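Local structure of acyl-CoA dehydrogenase domain protein Tcur3481 (Thermomonospora curvata, 6WY9) at residues G14-I19 with C72-E77; A229-V234 with E274-C279. The protein probably acts as an FAD-dependent acyl-CoA dehydrogenase, a flavoprotein oxidoreductase of the acyl-CoA dehydrogenase family. All blocks are in the same frame, centred on the assembly; numbering follows the deposited sequence.

Interaction 1 of 2, residues G14-I19 with C72-E77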
# COMPACT_ATOMS: atom_id res chain seq x y z
N GLY B 14 -32.64 9.87 -9.16
CA GLY B 14 -33.33 10.74 -8.22
C GLY B 14 -34.46 10.03 -7.50
O GLY B 14 -34.66 10.23 -6.29
N LEU B 15 -35.21 9.20 -8.22
CA LEU B 15 -36.32 8.48 -7.59
C LEU B 15 -35.79 7.52 -6.53
O LEU B 15 -36.29 7.50 -5.39
CB LEU B 15 -37.11 7.74 -8.67
CG LEU B 15 -38.43 7.04 -8.41
CD1 LEU B 15 -39.29 7.88 -7.49
CD2 LEU B 15 -39.17 6.73 -9.75
N ALA B 16 -34.78 6.72 -6.88
CA ALA B 16 -34.22 5.79 -5.91
C ALA B 16 -33.66 6.55 -4.71
O ALA B 16 -33.87 6.15 -3.56
CB ALA B 16 -33.13 4.94 -6.56
N ARG B 17 -33.00 7.67 -4.97
CA ARG B 17 -32.43 8.44 -3.88
C ARG B 17 -33.51 8.90 -2.90
O ARG B 17 -33.31 8.84 -1.68
CB ARG B 17 -31.68 9.64 -4.43
CG ARG B 17 -31.04 10.50 -3.37
CD ARG B 17 -29.94 11.38 -4.00
NE ARG B 17 -28.75 10.61 -4.39
CZ ARG B 17 -27.82 11.00 -5.28
NH1 ARG B 17 -27.92 12.16 -5.91
NH2 ARG B 17 -26.79 10.22 -5.54
N GLN B 18 -34.65 9.36 -3.41
CA GLN B 18 -35.69 9.85 -2.52
C GLN B 18 -36.27 8.70 -1.70
O GLN B 18 -36.54 8.85 -0.50
CB GLN B 18 -36.81 10.52 -3.31
CG GLN B 18 -37.91 11.09 -2.41
CD GLN B 18 -37.43 12.25 -1.56
OE1 GLN B 18 -37.38 12.17 -0.32
NE2 GLN B 18 -37.04 13.33 -2.23
N ILE B 19 -36.51 7.57 -2.35
CA ILE B 19 -37.12 6.44 -1.65
C ILE B 19 -36.15 5.92 -0.58
O ILE B 19 -36.53 5.72 0.59
CB ILE B 19 -37.54 5.37 -2.67
CG1 ILE B 19 -38.71 5.93 -3.50
CG2 ILE B 19 -37.88 3.98 -2.01
CD1 ILE B 19 -39.08 4.97 -4.61
N CYS B 72 -27.28 -1.02 -12.29
CA CYS B 72 -26.12 -0.48 -11.57
C CYS B 72 -26.42 0.90 -10.97
O CYS B 72 -25.93 1.23 -9.88
CB CYS B 72 -24.92 -0.44 -12.49
SG CYS B 72 -24.24 -2.14 -12.79
N VAL B 73 -27.23 1.72 -11.66
CA VAL B 73 -27.59 3.02 -11.10
C VAL B 73 -28.40 2.81 -9.83
O VAL B 73 -28.14 3.45 -8.80
CB VAL B 73 -28.36 3.85 -12.15
CG1 VAL B 73 -28.99 5.10 -11.55
CG2 VAL B 73 -27.42 4.26 -13.26
N LEU B 74 -29.36 1.88 -9.87
CA LEU B 74 -30.16 1.59 -8.68
C LEU B 74 -29.30 1.02 -7.55
O LEU B 74 -29.49 1.40 -6.38
CB LEU B 74 -31.28 0.62 -9.03
CG LEU B 74 -32.15 0.11 -7.88
CD1 LEU B 74 -33.01 1.24 -7.25
CD2 LEU B 74 -33.04 -1.05 -8.36
N LEU B 75 -28.39 0.08 -7.85
CA LEU B 75 -27.57 -0.53 -6.81
C LEU B 75 -26.62 0.48 -6.18
O LEU B 75 -26.27 0.37 -4.99
CB LEU B 75 -26.76 -1.72 -7.38
CG LEU B 75 -27.64 -2.92 -7.78
CD1 LEU B 75 -26.80 -4.10 -8.31
CD2 LEU B 75 -28.56 -3.35 -6.60
N GLU B 76 -26.10 1.41 -7.00
CA GLU B 76 -25.21 2.41 -6.46
C GLU B 76 -25.94 3.31 -5.46
O GLU B 76 -25.43 3.60 -4.37
CB GLU B 76 -24.57 3.22 -7.59
CG GLU B 76 -23.67 4.31 -7.05
CD GLU B 76 -22.99 5.17 -8.13
OE1 GLU B 76 -23.22 4.94 -9.34
OE2 GLU B 76 -22.23 6.09 -7.76
N GLU B 77 -27.15 3.76 -5.81
CA GLU B 77 -27.93 4.50 -4.81
C GLU B 77 -28.23 3.65 -3.60
O GLU B 77 -28.26 4.16 -2.48
CB GLU B 77 -29.26 5.00 -5.37
CG GLU B 77 -29.15 6.29 -6.07
CD GLU B 77 -28.48 7.40 -5.25
OE1 GLU B 77 -28.84 7.74 -4.09
OE2 GLU B 77 -27.58 7.96 -5.84
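Charge pairing dominates this contact: Arg-17 and Glu-77 form a salt bridge between two helices that run nearly parallel, with short-segment axes 9.3 Å apart and crossing at -27°. Its reliable bond runs from Arg-17 NE to Glu-77 OE1, 2.9 Å long and moderately bent. The second link, Arg-17 NH2 to Glu-77 OE2, is modelled at 2.4 Å, too short to be taken literally. Guanidinium and carboxylate planes stand 71° apart, so the pair departs from the flat, side-by-side form, and NE meets OE1 from above the carboxylate plane. Glu-77 has CG anti to its carbonyl carbon (chi1 -85°) and the chain bends at chi2, which carries the acid round to the arginine. Arg-80 also pairs with OE2, so the carboxylate of this buried glutamate is shared by two arginines, which would probably favour its charged form.

A smaller apolar contact accompanies the salt bridge. Ala-16 CB points at the partner helix and touches Leu-74 CD1 at 3.8 Å and Glu-77 CB at 4.0 Å. Leu-74 continues onto Leu-87 and Leu-91 of helix 87-100. Helices 5-23 and 67-80 thus pack together within the N-terminal helical domain characteristic of acyl-CoA dehydrogenases.

Interaction 2 of 2, residues A229-V234 with E274-C279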
# COMPACT_ATOMS: atom_id res chain seq x y z
N ALA B 229 -21.24 -2.25 -8.26
CA ALA B 229 -22.10 -1.06 -8.21
C ALA B 229 -22.50 -0.72 -6.77
O ALA B 229 -22.47 0.46 -6.36
CB ALA B 229 -23.35 -1.25 -9.08
N VAL B 230 -22.87 -1.73 -5.98
CA VAL B 230 -23.24 -1.48 -4.58
C VAL B 230 -22.04 -0.91 -3.83
O VAL B 230 -22.15 0.05 -3.05
CB VAL B 230 -23.75 -2.77 -3.91
CG1 VAL B 230 -24.12 -2.51 -2.43
CG2 VAL B 230 -24.91 -3.40 -4.71
N GLN B 231 -20.87 -1.50 -4.06
CA GLN B 231 -19.68 -1.07 -3.35
C GLN B 231 -19.36 0.37 -3.70
O GLN B 231 -18.90 1.14 -2.84
CB GLN B 231 -18.49 -1.98 -3.70
CG GLN B 231 -17.25 -1.74 -2.80
CD GLN B 231 -17.39 -2.42 -1.46
OE1 GLN B 231 -18.46 -2.36 -0.84
NE2 GLN B 231 -16.32 -3.09 -1.00
N LEU B 232 -19.49 0.72 -4.97
CA LEU B 232 -19.27 2.12 -5.32
C LEU B 232 -20.16 3.02 -4.47
O LEU B 232 -19.70 4.06 -3.97
CB LEU B 232 -19.55 2.34 -6.80
CG LEU B 232 -19.46 3.80 -7.31
CD1 LEU B 232 -17.99 4.42 -7.13
CD2 LEU B 232 -19.90 3.78 -8.78
N GLY B 233 -21.44 2.66 -4.30
CA GLY B 233 -22.34 3.49 -3.52
C GLY B 233 -21.97 3.49 -2.04
O GLY B 233 -21.96 4.54 -1.39
N VAL B 234 -21.62 2.32 -1.50
CA VAL B 234 -21.14 2.27 -0.11
C VAL B 234 -19.96 3.21 0.08
O VAL B 234 -19.91 3.97 1.05
CB VAL B 234 -20.77 0.83 0.29
CG1 VAL B 234 -20.12 0.84 1.69
CG2 VAL B 234 -22.06 -0.08 0.27
N GLU B 274 -13.11 7.33 -7.80
CA GLU B 274 -13.12 7.65 -9.24
C GLU B 274 -12.68 6.46 -10.07
O GLU B 274 -13.26 6.16 -11.12
CB GLU B 274 -12.25 8.88 -9.52
CG GLU B 274 -12.98 10.09 -8.96
CD GLU B 274 -12.67 11.43 -9.62
OE1 GLU B 274 -11.54 11.66 -10.13
OE2 GLU B 274 -13.57 12.29 -9.58
N ALA B 275 -11.66 5.74 -9.60
CA ALA B 275 -11.18 4.55 -10.31
C ALA B 275 -12.25 3.45 -10.33
O ALA B 275 -12.48 2.82 -11.37
CB ALA B 275 -9.91 4.06 -9.64
N MET B 276 -12.86 3.18 -9.17
CA MET B 276 -13.95 2.23 -9.07
C MET B 276 -15.03 2.53 -10.08
O MET B 276 -15.52 1.63 -10.77
CB MET B 276 -14.52 2.29 -7.66
CG MET B 276 -13.57 1.63 -6.65
SD MET B 276 -13.91 2.19 -4.95
CE MET B 276 -15.42 1.21 -4.77
N ARG B 277 -15.40 3.81 -10.18
CA ARG B 277 -16.51 4.24 -11.01
C ARG B 277 -16.21 4.08 -12.50
O ARG B 277 -17.04 3.59 -13.26
CB ARG B 277 -16.88 5.71 -10.66
CG ARG B 277 -17.99 6.26 -11.59
CD ARG B 277 -18.84 7.43 -11.00
NE ARG B 277 -18.14 8.27 -10.05
CZ ARG B 277 -18.49 8.41 -8.76
NH1 ARG B 277 -17.79 9.22 -8.00
NH2 ARG B 277 -19.54 7.76 -8.23
N VAL B 278 -15.03 4.48 -12.96
CA VAL B 278 -14.85 4.29 -14.40
C VAL B 278 -14.71 2.80 -14.75
O VAL B 278 -15.08 2.38 -15.85
CB VAL B 278 -13.67 5.11 -14.95
CG1 VAL B 278 -13.94 6.62 -14.71
CG2 VAL B 278 -12.32 4.62 -14.37
N CYS B 279 -14.15 1.99 -13.86
CA CYS B 279 -14.06 0.58 -14.22
C CYS B 279 -15.41 -0.10 -14.14
O CYS B 279 -15.66 -1.04 -14.89
CB CYS B 279 -13.08 -0.16 -13.33
SG CYS B 279 -11.31 0.42 -13.53
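Leu-232 and Met-276 form the buried part of this contact, where two antiparallel helices (153° between their directions, short-segment axes 9.9 Å apart) have their closest CA pair, at 6.5 Å. Met-276 bends at its last torsion (chi3 74°), which turns its methyl CE against the partner backbone: CE lies 4.0 Å from Leu-232 CA and equally far from Gln-231 CG, while Leu-232 CD1 is 4.1 Å from Met-276 CB. Gln-231 is buried too, its NE2 donating to the carbonyls of Ala-304 and Gly-337.

The more open side is no looser in distance. There Leu-232 crosses the partly exposed Arg-277 at about a right angle, CD1 resting 3.9 Å from Arg-277 CB and 3.8 Å from NH2, over one guanidinium face. The arginine's charge has a weak, long ion pair with Glu-76 of helix 67-80. Cutting Leu-232 back to an alanine is likely to open a gap between the helices, taking the CD1 branch from both Met-276 CB and the guanidinium face.

Elsewhere on helix 260-288, Ala-275 and Val-278 pack on a neighbouring subunit. Between the two segments the chemistry is van der Waals contact, consistent with side-chain shape, more than directional bonding, setting their fit.

In the fold
The two contacts lie in series along the chain, their centres 14 Å apart. Interaction 1 joins helices 5-23 and 67-80 in the N-terminal helical domain, and interaction 2 joins helices 215-248 and 260-288 in the C-terminal one. The mixed sheet, residues 118-210, comes between them in sequence, matching the helical, beta, helical order of acyl-CoA dehydrogenases. In space the seam is direct, because helix 67-80 packs on helix 215-248: Leu-75 CB is 3.7 Å from Val-230 CG2. Glu-76 OE2, also paired with Arg-80, reaches Arg-277 NH2 at 3.2 Å in a weak ion pair. These seam contacts bring the N-terminal helices against the C-terminal bundle, away from the FAD-binding residues.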